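Local coordinates for protein Two-component system sensor histidine kinase (Bacteroides thetaiotaomicron, PDB 3OTT) that probably senses saccharides through the extracellular beta-propeller part present here and, as a predicted histidine kinase with DNA-binding activity, probably passes the signal on to transcription, at residues A21-C26 with N62-C67; T147-I152 with F192-L197; E210-Q215 with T226-N231; S233-A238 with G248-L253; S275-I280 with L294-G299. All blocks are in the same frame, centred on the assembly; numbering follows the deposited sequence.

Contact 1: residues A21-C26 with N62-C67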
# COMPACT_ATOMS: atom_id res chain seq x y z
N ALA B 21 20.81 -30.91 20.19
CA ALA B 21 20.73 -29.48 20.11
C ALA B 21 19.92 -29.03 21.34
O ALA B 21 18.97 -29.67 21.72
CB ALA B 21 20.04 -29.10 18.84
N SER B 22 20.31 -27.98 22.01
CA SER B 22 19.45 -27.50 23.08
C SER B 22 19.45 -26.00 23.14
O SER B 22 18.51 -25.44 23.70
CB SER B 22 19.81 -28.13 24.41
OG SER B 22 21.18 -27.93 24.71
N VAL B 23 20.45 -25.36 22.50
CA VAL B 23 20.55 -23.89 22.40
C VAL B 23 19.96 -23.31 21.10
O VAL B 23 20.43 -23.60 20.00
CB VAL B 23 22.04 -23.38 22.58
CG1 VAL B 23 22.08 -21.89 22.62
CG2 VAL B 23 22.67 -23.89 23.88
N VAL B 24 18.97 -22.42 21.23
CA VAL B 24 18.37 -21.80 20.05
C VAL B 24 18.82 -20.37 19.93
O VAL B 24 18.66 -19.58 20.86
CB VAL B 24 16.85 -21.91 20.11
CG1 VAL B 24 16.15 -21.02 19.09
CG2 VAL B 24 16.44 -23.33 19.94
N SER B 25 19.33 -19.96 18.78
CA SER B 25 19.88 -18.63 18.74
C SER B 25 19.10 -17.65 17.85
O SER B 25 19.42 -16.48 17.87
CB SER B 25 21.30 -18.72 18.23
OG SER B 25 21.18 -19.28 16.92
N CYS B 26 18.18 -18.17 17.00
CA CYS B 26 17.38 -17.36 16.10
C CYS B 26 16.23 -18.14 15.48
O CYS B 26 16.24 -19.38 15.48
CB CYS B 26 18.21 -16.78 14.97
SG CYS B 26 19.11 -18.00 14.07
N ASN B 62 26.31 -29.24 10.25
CA ASN B 62 26.12 -29.60 11.65
C ASN B 62 26.99 -28.64 12.46
O ASN B 62 28.08 -29.00 12.86
CB ASN B 62 26.66 -31.01 11.84
CG ASN B 62 26.44 -31.60 13.25
OD1 ASN B 62 27.07 -32.61 13.58
ND2 ASN B 62 25.52 -31.03 14.05
N THR B 63 26.52 -27.41 12.65
CA THR B 63 27.37 -26.37 13.20
C THR B 63 26.48 -25.35 13.84
O THR B 63 25.27 -25.33 13.61
CB THR B 63 28.28 -25.75 12.08
OG1 THR B 63 29.28 -24.93 12.66
CG2 THR B 63 27.49 -24.95 11.01
N ARG B 64 27.04 -24.51 14.70
CA ARG B 64 26.22 -23.57 15.42
C ARG B 64 25.81 -22.40 14.51
O ARG B 64 26.63 -21.86 13.78
CB ARG B 64 26.93 -23.08 16.69
CG ARG B 64 26.17 -22.01 17.48
CD ARG B 64 26.92 -21.55 18.77
NE ARG B 64 25.99 -21.42 19.91
CZ ARG B 64 26.23 -21.90 21.14
NH1 ARG B 64 27.40 -22.49 21.45
NH2 ARG B 64 25.31 -21.75 22.06
N ILE B 65 24.55 -22.02 14.59
CA ILE B 65 24.02 -20.93 13.84
C ILE B 65 23.87 -19.71 14.77
O ILE B 65 23.31 -19.83 15.86
CB ILE B 65 22.59 -21.27 13.34
CG1 ILE B 65 22.55 -22.67 12.67
CG2 ILE B 65 22.01 -20.18 12.37
CD1 ILE B 65 23.38 -22.76 11.43
N TYR B 66 24.32 -18.53 14.35
CA TYR B 66 24.21 -17.37 15.26
C TYR B 66 23.11 -16.41 14.89
O TYR B 66 22.67 -15.63 15.74
CB TYR B 66 25.54 -16.64 15.34
CG TYR B 66 26.63 -17.51 15.92
CD1 TYR B 66 26.88 -17.52 17.31
CD2 TYR B 66 27.46 -18.28 15.07
CE1 TYR B 66 27.90 -18.32 17.87
CE2 TYR B 66 28.52 -19.13 15.62
CZ TYR B 66 28.70 -19.13 17.02
OH TYR B 66 29.71 -19.88 17.55
N CYS B 67 22.70 -16.44 13.63
CA CYS B 67 21.78 -15.46 13.11
C CYS B 67 21.39 -15.96 11.72
O CYS B 67 22.07 -16.84 11.19
CB CYS B 67 22.46 -14.09 12.98
SG CYS B 67 23.77 -14.06 11.75

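Contact 2: residues T147-I152 with F192-L197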
# COMPACT_ATOMS: atom_id res chain seq x y z
N THR B 147 34.66 -5.70 16.37
CA THR B 147 33.75 -6.74 16.86
C THR B 147 32.29 -6.28 16.88
O THR B 147 31.91 -5.48 17.74
CB THR B 147 34.18 -7.27 18.21
OG1 THR B 147 35.49 -7.83 18.06
CG2 THR B 147 33.27 -8.43 18.69
N ILE B 148 31.48 -6.82 15.97
CA ILE B 148 30.10 -6.42 15.75
C ILE B 148 29.14 -7.43 16.33
O ILE B 148 29.24 -8.62 16.01
CB ILE B 148 29.80 -6.37 14.23
CG1 ILE B 148 30.91 -5.63 13.47
CG2 ILE B 148 28.44 -5.72 13.95
CD1 ILE B 148 31.19 -4.19 13.98
N TYR B 149 28.20 -6.97 17.16
CA TYR B 149 27.19 -7.88 17.72
C TYR B 149 25.77 -7.69 17.19
O TYR B 149 24.96 -8.56 17.33
CB TYR B 149 27.13 -7.81 19.27
CG TYR B 149 28.39 -8.25 19.93
CD1 TYR B 149 28.98 -9.50 19.61
CD2 TYR B 149 28.98 -7.47 20.89
CE1 TYR B 149 30.12 -9.93 20.24
CE2 TYR B 149 30.14 -7.86 21.50
CZ TYR B 149 30.71 -9.11 21.19
OH TYR B 149 31.87 -9.48 21.81
N SER B 150 25.46 -6.51 16.68
CA SER B 150 24.08 -6.21 16.31
C SER B 150 24.07 -5.14 15.26
O SER B 150 24.83 -4.18 15.32
CB SER B 150 23.29 -5.70 17.52
OG SER B 150 21.90 -5.63 17.12
N ILE B 151 23.27 -5.38 14.24
CA ILE B 151 23.03 -4.40 13.20
C ILE B 151 21.58 -4.38 12.75
O ILE B 151 20.97 -5.46 12.64
CB ILE B 151 24.07 -4.32 12.04
CG1 ILE B 151 23.37 -3.98 10.75
CG2 ILE B 151 24.95 -5.51 11.87
CD1 ILE B 151 24.27 -3.42 9.80
N ILE B 152 21.04 -3.15 12.62
CA ILE B 152 19.66 -2.95 12.15
C ILE B 152 19.51 -1.85 11.13
O ILE B 152 20.28 -0.87 11.09
CB ILE B 152 18.62 -2.67 13.31
CG1 ILE B 152 18.99 -1.42 14.07
CG2 ILE B 152 18.35 -3.95 14.19
CD1 ILE B 152 17.83 -0.77 14.85
N PHE B 192 29.53 -3.17 25.71
CA PHE B 192 28.98 -4.16 24.75
C PHE B 192 27.63 -3.73 24.29
O PHE B 192 26.75 -3.59 25.10
CB PHE B 192 28.65 -5.52 25.42
CG PHE B 192 29.82 -6.38 25.77
CD1 PHE B 192 30.15 -7.49 24.94
CD2 PHE B 192 30.53 -6.18 26.97
CE1 PHE B 192 31.23 -8.36 25.26
CE2 PHE B 192 31.61 -7.02 27.32
CZ PHE B 192 31.96 -8.13 26.45
N VAL B 193 27.40 -3.66 23.00
CA VAL B 193 26.02 -3.51 22.57
C VAL B 193 25.57 -4.78 21.90
O VAL B 193 25.89 -5.02 20.73
CB VAL B 193 25.84 -2.31 21.64
CG1 VAL B 193 24.44 -2.34 21.00
CG2 VAL B 193 26.05 -0.99 22.40
N ASN B 194 24.79 -5.59 22.63
CA ASN B 194 24.37 -6.91 22.17
C ASN B 194 23.17 -6.86 21.29
O ASN B 194 22.92 -7.83 20.53
CB ASN B 194 23.90 -7.80 23.33
CG ASN B 194 24.88 -7.93 24.43
OD1 ASN B 194 26.06 -8.24 24.22
ND2 ASN B 194 24.40 -7.72 25.66
N SER B 195 22.36 -5.81 21.41
CA SER B 195 21.03 -5.92 20.77
C SER B 195 20.39 -4.57 20.46
O SER B 195 20.55 -3.63 21.28
CB SER B 195 20.08 -6.72 21.69
OG SER B 195 18.88 -6.95 21.01
N LEU B 196 19.69 -4.51 19.31
CA LEU B 196 19.13 -3.29 18.77
C LEU B 196 17.76 -3.58 18.22
O LEU B 196 17.56 -4.61 17.61
CB LEU B 196 20.00 -2.72 17.63
CG LEU B 196 21.40 -2.21 17.97
CD1 LEU B 196 22.17 -1.70 16.69
CD2 LEU B 196 21.30 -1.14 19.03
N LEU B 197 16.84 -2.65 18.40
CA LEU B 197 15.49 -2.84 17.90
C LEU B 197 14.82 -1.51 17.62
O LEU B 197 14.76 -0.59 18.49
CB LEU B 197 14.63 -3.64 18.90
CG LEU B 197 13.17 -3.90 18.44
CD1 LEU B 197 13.02 -5.00 17.36
CD2 LEU B 197 12.25 -4.22 19.62

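Contact 3: residues E210-Q215 with T226-N231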
# COMPACT_ATOMS: atom_id res chain seq x y z
N GLU B 210 25.20 -4.78 28.43
CA GLU B 210 25.43 -5.24 29.76
C GLU B 210 25.09 -4.11 30.70
O GLU B 210 25.77 -3.08 30.72
CB GLU B 210 26.90 -5.64 29.96
CG GLU B 210 27.23 -6.06 31.42
CD GLU B 210 28.41 -7.10 31.56
OE1 GLU B 210 28.84 -7.71 30.53
OE2 GLU B 210 28.87 -7.33 32.74
N GLY B 211 24.03 -4.29 31.47
CA GLY B 211 23.71 -3.40 32.57
C GLY B 211 22.57 -2.41 32.35
O GLY B 211 22.07 -1.84 33.31
N TYR B 212 22.18 -2.17 31.12
CA TYR B 212 21.25 -1.10 30.83
C TYR B 212 20.48 -1.44 29.60
O TYR B 212 20.99 -2.13 28.71
CB TYR B 212 22.01 0.18 30.49
CG TYR B 212 22.82 0.75 31.59
CD1 TYR B 212 24.15 0.39 31.77
CD2 TYR B 212 22.25 1.68 32.48
CE1 TYR B 212 24.92 0.92 32.82
CE2 TYR B 212 23.02 2.24 33.51
CZ TYR B 212 24.33 1.85 33.69
OH TYR B 212 25.07 2.45 34.70
N LEU B 213 19.29 -0.89 29.55
CA LEU B 213 18.46 -0.81 28.39
C LEU B 213 18.26 0.74 28.08
O LEU B 213 17.82 1.50 28.97
CB LEU B 213 17.09 -1.41 28.74
CG LEU B 213 16.07 -1.47 27.61
CD1 LEU B 213 16.64 -2.18 26.35
CD2 LEU B 213 14.76 -2.13 28.09
N PHE B 214 18.63 1.17 26.88
CA PHE B 214 18.50 2.56 26.44
C PHE B 214 17.43 2.71 25.41
O PHE B 214 17.20 1.79 24.62
CB PHE B 214 19.78 3.06 25.84
CG PHE B 214 20.94 3.10 26.81
CD1 PHE B 214 21.81 2.04 26.91
CD2 PHE B 214 21.17 4.26 27.61
CE1 PHE B 214 22.95 2.11 27.85
CE2 PHE B 214 22.25 4.33 28.52
CZ PHE B 214 23.15 3.22 28.64
N GLN B 215 16.81 3.88 25.38
CA GLN B 215 16.10 4.30 24.20
C GLN B 215 16.82 5.49 23.60
O GLN B 215 17.05 6.47 24.30
CB GLN B 215 14.74 4.78 24.58
CG GLN B 215 13.78 3.70 24.82
CD GLN B 215 12.47 4.22 25.36
OE1 GLN B 215 12.35 4.52 26.57
NE2 GLN B 215 11.47 4.33 24.48
N THR B 226 16.48 3.79 30.27
CA THR B 226 15.18 3.24 30.63
C THR B 226 15.20 2.20 31.76
O THR B 226 14.27 2.16 32.56
CB THR B 226 14.50 2.62 29.41
OG1 THR B 226 14.56 3.55 28.31
CG2 THR B 226 13.04 2.25 29.74
N GLU B 227 16.21 1.33 31.81
CA GLU B 227 16.33 0.36 32.89
C GLU B 227 17.82 0.16 33.21
O GLU B 227 18.68 0.34 32.35
CB GLU B 227 15.73 -1.00 32.49
CG GLU B 227 14.31 -0.98 31.98
CD GLU B 227 13.29 -0.54 33.05
OE1 GLU B 227 13.57 -0.67 34.27
OE2 GLU B 227 12.20 -0.06 32.66
N ALA B 228 18.12 -0.16 34.47
CA ALA B 228 19.47 -0.42 34.93
C ALA B 228 19.37 -1.72 35.71
O ALA B 228 18.62 -1.83 36.68
CB ALA B 228 20.00 0.77 35.81
N PHE B 229 20.03 -2.76 35.21
CA PHE B 229 19.89 -4.10 35.75
C PHE B 229 21.31 -4.58 35.93
O PHE B 229 21.84 -5.28 35.06
CB PHE B 229 19.30 -5.01 34.67
CG PHE B 229 17.85 -4.75 34.31
CD1 PHE B 229 16.94 -4.23 35.24
CD2 PHE B 229 17.37 -5.13 33.07
CE1 PHE B 229 15.57 -4.04 34.90
CE2 PHE B 229 16.01 -4.94 32.72
CZ PHE B 229 15.11 -4.39 33.66
N HIS B 230 21.95 -4.19 37.01
CA HIS B 230 23.33 -4.60 37.32
C HIS B 230 23.54 -6.12 37.27
O HIS B 230 22.63 -6.88 37.67
CB HIS B 230 23.64 -4.14 38.72
CG HIS B 230 25.03 -4.42 39.16
ND1 HIS B 230 25.31 -4.98 40.38
CD2 HIS B 230 26.22 -4.21 38.54
CE1 HIS B 230 26.62 -5.10 40.50
NE2 HIS B 230 27.19 -4.64 39.40
N ASN B 231 24.72 -6.56 36.80
CA ASN B 231 25.00 -8.03 36.63
C ASN B 231 23.98 -8.78 35.73
O ASN B 231 23.91 -10.03 35.75
CB ASN B 231 25.15 -8.78 37.97
CG ASN B 231 26.39 -8.35 38.79
OD1 ASN B 231 27.42 -7.90 38.23
ND2 ASN B 231 26.30 -8.49 40.11

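Contact 4: residues S233-A238 with G248-L253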
# COMPACT_ATOMS: atom_id res chain seq x y z
N SER B 233 22.54 -8.80 31.53
CA SER B 233 22.75 -8.16 30.24
C SER B 233 21.54 -8.43 29.37
O SER B 233 20.89 -9.47 29.49
CB SER B 233 23.99 -8.69 29.54
OG SER B 233 23.95 -10.09 29.59
N ILE B 234 21.22 -7.47 28.53
CA ILE B 234 20.17 -7.63 27.60
C ILE B 234 20.74 -8.30 26.36
O ILE B 234 21.65 -7.76 25.73
CB ILE B 234 19.58 -6.31 27.20
CG1 ILE B 234 19.07 -5.57 28.43
CG2 ILE B 234 18.42 -6.52 26.18
CD1 ILE B 234 17.78 -5.98 28.83
N LYS B 235 20.20 -9.47 26.02
CA LYS B 235 20.68 -10.26 24.87
C LYS B 235 19.79 -10.17 23.64
O LYS B 235 20.23 -10.42 22.51
CB LYS B 235 20.78 -11.74 25.26
CG LYS B 235 21.52 -11.95 26.55
CD LYS B 235 22.06 -13.37 26.69
CE LYS B 235 23.31 -13.43 27.61
NZ LYS B 235 24.39 -12.36 27.35
N SER B 236 18.52 -9.86 23.82
CA SER B 236 17.60 -9.88 22.68
C SER B 236 16.41 -8.99 22.94
O SER B 236 16.05 -8.77 24.08
CB SER B 236 17.12 -11.32 22.45
OG SER B 236 16.70 -11.89 23.71
N LEU B 237 15.77 -8.52 21.88
CA LEU B 237 14.69 -7.50 22.03
C LEU B 237 13.71 -7.82 20.93
O LEU B 237 14.15 -8.18 19.84
CB LEU B 237 15.22 -6.07 21.84
CG LEU B 237 16.31 -5.52 22.78
CD1 LEU B 237 17.07 -4.25 22.29
CD2 LEU B 237 15.72 -5.23 24.22
N ALA B 238 12.42 -7.68 21.23
CA ALA B 238 11.31 -7.72 20.27
C ALA B 238 10.15 -6.91 20.86
O ALA B 238 10.08 -6.68 22.10
CB ALA B 238 10.81 -9.21 20.05
N GLY B 248 15.08 -9.90 26.46
CA GLY B 248 15.60 -11.21 26.89
C GLY B 248 16.96 -11.05 27.53
O GLY B 248 17.86 -10.40 27.00
N THR B 249 17.10 -11.62 28.73
CA THR B 249 18.31 -11.42 29.49
C THR B 249 18.94 -12.77 29.78
O THR B 249 18.45 -13.78 29.33
CB THR B 249 18.03 -10.62 30.82
OG1 THR B 249 17.39 -11.47 31.79
CG2 THR B 249 17.11 -9.39 30.57
N ASP B 250 19.99 -12.78 30.57
CA ASP B 250 20.39 -14.00 31.19
C ASP B 250 19.69 -14.28 32.49
O ASP B 250 20.05 -15.26 33.15
CB ASP B 250 21.90 -14.11 31.38
CG ASP B 250 22.52 -12.85 31.71
OD1 ASP B 250 22.30 -12.34 32.83
OD2 ASP B 250 23.25 -12.36 30.82
N ASN B 251 18.69 -13.51 32.86
CA ASN B 251 17.90 -13.89 34.06
C ASN B 251 16.44 -13.69 33.76
O ASN B 251 15.70 -13.02 34.53
CB ASN B 251 18.38 -13.17 35.33
CG ASN B 251 17.65 -13.66 36.64
OD1 ASN B 251 17.42 -14.86 36.86
ND2 ASN B 251 17.28 -12.68 37.52
N GLY B 252 16.05 -14.21 32.59
CA GLY B 252 14.65 -14.29 32.19
C GLY B 252 14.23 -13.13 31.32
O GLY B 252 15.04 -12.40 30.78
N LEU B 253 12.92 -12.99 31.22
CA LEU B 253 12.23 -12.06 30.34
C LEU B 253 11.62 -10.88 31.10
O LEU B 253 11.00 -11.05 32.13
CB LEU B 253 11.07 -12.83 29.62
CG LEU B 253 10.17 -12.05 28.65
CD1 LEU B 253 10.88 -11.48 27.43
CD2 LEU B 253 9.05 -12.96 28.25

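Contact 5: residues S275-I280 with L294-G299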
# COMPACT_ATOMS: atom_id res chain seq x y z
N SER B 275 6.30 -23.21 32.72
CA SER B 275 7.00 -21.93 32.89
C SER B 275 8.05 -21.80 31.81
O SER B 275 8.31 -22.76 31.06
CB SER B 275 7.67 -21.82 34.26
OG SER B 275 8.74 -22.73 34.30
N LEU B 276 8.64 -20.62 31.73
CA LEU B 276 9.69 -20.33 30.77
C LEU B 276 10.67 -21.47 30.90
O LEU B 276 11.05 -21.80 32.00
CB LEU B 276 10.40 -19.04 31.14
CG LEU B 276 11.64 -18.69 30.33
CD1 LEU B 276 11.30 -18.45 28.92
CD2 LEU B 276 12.35 -17.41 30.99
N THR B 277 11.09 -22.03 29.77
CA THR B 277 11.92 -23.26 29.75
C THR B 277 13.32 -23.03 30.33
O THR B 277 13.86 -23.88 31.04
CB THR B 277 12.04 -23.84 28.30
OG1 THR B 277 12.61 -25.13 28.36
CG2 THR B 277 12.91 -22.97 27.38
N ASN B 278 13.92 -21.88 30.03
CA ASN B 278 15.24 -21.56 30.60
C ASN B 278 15.36 -20.03 30.69
O ASN B 278 14.72 -19.32 29.91
CB ASN B 278 16.32 -22.17 29.68
CG ASN B 278 17.73 -21.88 30.14
OD1 ASN B 278 18.37 -20.97 29.61
ND2 ASN B 278 18.25 -22.68 31.05
N ASN B 279 16.24 -19.55 31.57
CA ASN B 279 16.33 -18.12 31.96
C ASN B 279 17.23 -17.36 31.01
O ASN B 279 17.23 -16.11 31.02
CB ASN B 279 16.86 -17.96 33.42
CG ASN B 279 15.77 -18.18 34.48
OD1 ASN B 279 14.57 -18.13 34.19
ND2 ASN B 279 16.19 -18.45 35.71
N ILE B 280 18.05 -18.07 30.23
CA ILE B 280 18.90 -17.37 29.34
C ILE B 280 18.26 -17.23 27.98
O ILE B 280 18.19 -18.22 27.24
CB ILE B 280 20.31 -17.96 29.21
CG1 ILE B 280 21.08 -17.86 30.54
CG2 ILE B 280 21.08 -17.17 28.11
CD1 ILE B 280 22.10 -19.00 30.80
N LEU B 294 10.59 -17.71 22.02
CA LEU B 294 11.80 -17.43 22.85
C LEU B 294 12.75 -18.58 22.73
O LEU B 294 12.42 -19.73 23.06
CB LEU B 294 11.46 -17.24 24.35
CG LEU B 294 10.22 -16.38 24.59
CD1 LEU B 294 9.62 -16.66 25.99
CD2 LEU B 294 10.67 -14.90 24.49
N GLY B 295 13.96 -18.25 22.27
CA GLY B 295 15.03 -19.22 22.11
C GLY B 295 16.04 -19.04 23.23
O GLY B 295 16.64 -17.91 23.41
N THR B 296 16.28 -20.15 23.92
CA THR B 296 16.95 -20.13 25.15
C THR B 296 18.09 -21.12 25.13
O THR B 296 18.36 -21.80 24.13
CB THR B 296 16.01 -20.46 26.30
OG1 THR B 296 15.83 -21.87 26.31
CG2 THR B 296 14.62 -19.81 26.14
N ASP B 297 18.81 -21.15 26.25
CA ASP B 297 19.89 -22.01 26.46
C ASP B 297 19.41 -23.45 26.66
O ASP B 297 20.21 -24.35 26.67
CB ASP B 297 20.68 -21.57 27.71
CG ASP B 297 22.16 -21.68 27.51
OD1 ASP B 297 22.64 -21.27 26.44
OD2 ASP B 297 22.85 -22.17 28.43
N TYR B 298 18.09 -23.67 26.77
CA TYR B 298 17.56 -25.01 26.78
C TYR B 298 16.14 -25.09 26.19
O TYR B 298 15.14 -25.02 26.93
CB TYR B 298 17.71 -25.64 28.17
CG TYR B 298 17.24 -27.11 28.27
CD1 TYR B 298 17.94 -28.13 27.66
CD2 TYR B 298 16.07 -27.44 28.97
CE1 TYR B 298 17.48 -29.45 27.72
CE2 TYR B 298 15.63 -28.73 29.06
CZ TYR B 298 16.34 -29.73 28.44
OH TYR B 298 15.88 -31.00 28.54
N GLY B 299 16.04 -25.26 24.87
CA GLY B 299 14.73 -25.35 24.22
C GLY B 299 14.09 -23.99 23.87
O GLY B 299 14.72 -22.92 24.00

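Contact 1: residues A21-C26 with N62-C67
Ser25 and Tyr66 stand opposite each other where the chain 23-26 runs alongside 64-67 in nearly the same direction, 27° apart, with their CA atoms 5.7 Å from each other. Cys26 faces Cys67 one step further on. The link here is made by a side chain: the hydroxyl of Ser25 donates to the carbonyl of Ile65. With OG between the backbone N and the carbonyl carbon (chi1 61°), the group is turned across the gap. The modelled separation of Ser25 OG and Ile65 O, 2.4 Å, is too short for an ordinary hydrogen bond, so its exact length is doubtful. Next to it, Cys26 SG rests against Cys67 CA at 3.8 Å and touches Ile65 CG2 at 4.0 Å, an apolar contact among buried residues. Towards the other end, Val23 CG1 meets the rim of the Arg64 guanidinium, near its plane, a touch described for one of the two modelled conformers of Arg64. Arg64 CG lies 3.9 Å above one face of the Tyr66 ring, toward its rim; the Tyr66 hydroxyl bonds to Asp81. The contact joins the entrances to the innermost strands 24-29 and 67-71 of two successive propeller blades. Gly38 of strand 35-39 pairs by backbone with Ser25 and Cys26, Val24 bonds to Thr296 of the blade that closes the ring, and Cys67 packs on Val105 and Met108 of strand 105-111.

Contact 2: residues T147-I152 with F192-L197
Tyr149 and Phe192 meet rim to rim at the start of the innermost strands of two consecutive propeller blades, 148-153 and 193-199. The strands run parallel, their axes 5.3 Å apart at closest approach, yet side chains rather than clear backbone hydrogen bonds fill the seam, as is usual between blades. The two ring planes are nearly parallel, 16° apart, but neither ring lies over the other: Tyr149 CE2 comes 3.5 Å from Phe192 CD1, and the Tyr149 hydroxyl passes beside Phe192 CE1. Tyr149 CG, anti to its carbonyl carbon (chi1 -63°), starts the ring off alongside Phe192, and the carbonyl O of Val193 lies at the edge of the ring, in its plane, 3.4 Å from Tyr149 CB. An alanine at Tyr149 would keep that CB contact but would probably open a gap beside Phe192, leaving its ring to lean on Tyr164 without this neighbour. Tyr149 and Ser150 both face Gly162, and Asn194 and Ser195 both face Gly208, so each inner strand carries a classic beta bulge. Beyond the bulges the seam becomes aliphatic. Ile152 CG1 lies 3.9 Å from Leu196 CB, the two side chains slanting across each other, while Leu196 CG sits beside Ser150 OG. Ile152 CG2 sits 3.6 Å from Leu196 O, and Ser150 OG lies 3.5 Å from Leu196 CB.

Contact 3: residues E210-Q215 with T226-N231
Gln215 reaches across to Thr226 with CD anti to CA (chi2 173°), and Thr226 OG1, anti to its own carbonyl carbon (chi1 -48°), is turned to meet it. The hydroxyl donates to Gln215 OE1 at 3.0 Å, in the amide plane and on a lone pair of the oxygen. A leucine in place of Gln215 would probably leave Thr226 OG1 without this acceptor and let the threonine hydroxyl turn. The hairpin itself is antiparallel. Leu213 and Glu227 form a hydrogen-bonded pair, Leu213 N to Glu227 O at 3.1 Å and Glu227 N to Leu213 O at 3.3 Å. Thr226 N also points weakly at Leu213 O, so Thr226 and Glu227 together face one residue in a classic beta bulge. The Leu213 and Glu227 side chains lie side by side, pointing the same way, with Leu213 CB 4.0 Å from Glu227 CB. On the other face Tyr212 CE2 touches Ala228 CB at 4.1 Å, while the tyrosine hydroxyl is bonded to His185 N. The last backbone bond, Phe229 N to Gly211 O at 2.9 Å, is made where the chain turns at Gly211, whose positive phi suits only a residue without a side chain. Glu227 CB lies 3.6 Å above one face of the Phe229 ring, toward its rim. Strands 212-217 and 222-229 are the two outer strands of a propeller blade. Leu213 packs on Trp206 and Phe214 on Ile207 of the inward neighbour 204-209, while strand 252-256 of the next blade stacks Tyr254 on Phe229 and sets Tyr256 against Thr226 and Glu227.

Contact 4: residues S233-A238 with G248-L253
Ser233 OG donates to Asp250 OD2 at 2.7 Å, meeting it on the syn side and 22° out of the carboxylate plane. The same hydroxyl accepts from Lys235 NZ at 3.2 Å. The ammonium also forms a long salt bridge to Asp250 OD2, 3.7 Å from NZ, the lysine and aspartate side chains crossing at about a right angle. A bend at the end of the lysine chain (chi4 -46°) brings NZ back toward Ser233. Beneath this cluster the backbone is held by Gly248. Its carbonyl O takes two N-H groups, Lys235 N at 2.7 Å and Ser236 N at 3.3 Å, so Lys235 and Ser236 face one residue in a classic beta bulge. In return Gly248 N donates almost straight to Ser236 O at 2.8 Å. A CB on Gly248 would clash with Ser236 OG, which is bonded to Ile281 O of the next blade. Further out, an ST turn sets the course of the chain into Asp250: Thr249 OG1 accepts from Asn251 N at 2.6 Å and donates to Gly252 O at 2.7 Å. Thr249 N reaches Gly252 O from the opposite face of its plane. The turn joins strands 245-249 and 252-256, the middle strands of the blade begun by 232-239. The result is a small charge-and-hydroxyl cluster: Ser233 OG accepts from the ammonium and donates to the carboxylate, and the opposite charges would probably steady each other.

Contact 5: residues S275-I280 with L294-G299
Thr277 and Asn278, in the loop that enters the inner strand 281-286 of a propeller blade, pack against the turn that follows the neighbouring strand 292-296. Thr277 OG1 lies 2.9 Å from Tyr298 O and is also hydrogen-bonded with the hydroxyl of Tyr16, so which takes its proton is not settled. The methyl of Thr277, CG2, abuts Thr296 OG1 at 3.3 Å. Asn278 CG, anti to the backbone N (chi1 178°), sets the amide alongside the Asp297 side chain, with Asn278 OD1 3.1 Å from Asp297 CB. Each segment folds on itself by a side-chain turn. In the Asx turn, Ile280 N donates to Asn278 OD1 at 3.0 Å, from well above the amide plane. In the ST turn, Thr296 OG1 accepts from Tyr298 N at 2.9 Å and donates to Gly299 O. Asp297 N closes the gap between the turns with a bond to Ile280 O at 3.2 Å, and weakly approaches Asn278 OD1 as well. Both turns belong to one blade of the two-component regulator propeller family, whose sheet is completed by the N-terminal strand 13-15. At the backbone angles of Gly299 a CB would be jammed against the carbonyl O of Tyr298. Asp297 OD1 is bonded to Trp282 NE1, and Asn279 pairs by backbone with Gly252 of the preceding blade. At the buried end Leu276 CD1 meets Leu294 CD1 at 3.8 Å, the leucines at about a right angle.

Overall arrangement
All five contacts lie in the N-terminal propeller, whose seven four-stranded sheets form a ring. Contacts 1 and 2 each join the innermost strands, or the approach to one, of consecutive blades; contacts 3, 4 and 5 each lie within one blade. They follow one another along the chain in the order 1 to 5, yet the ring closes this order. Contacts 1 and 5, the first and last, touch with centres about 13 Å apart, through a probable backbone bond of Ser22 to Gly299. Contact 4 lies between its neighbours, about 11 Å from contacts 3 and 5 and about 13 Å from contact 2, centre to centre. Together they sample two seams and the inside of three blades in the extracellular part, probably the sensor.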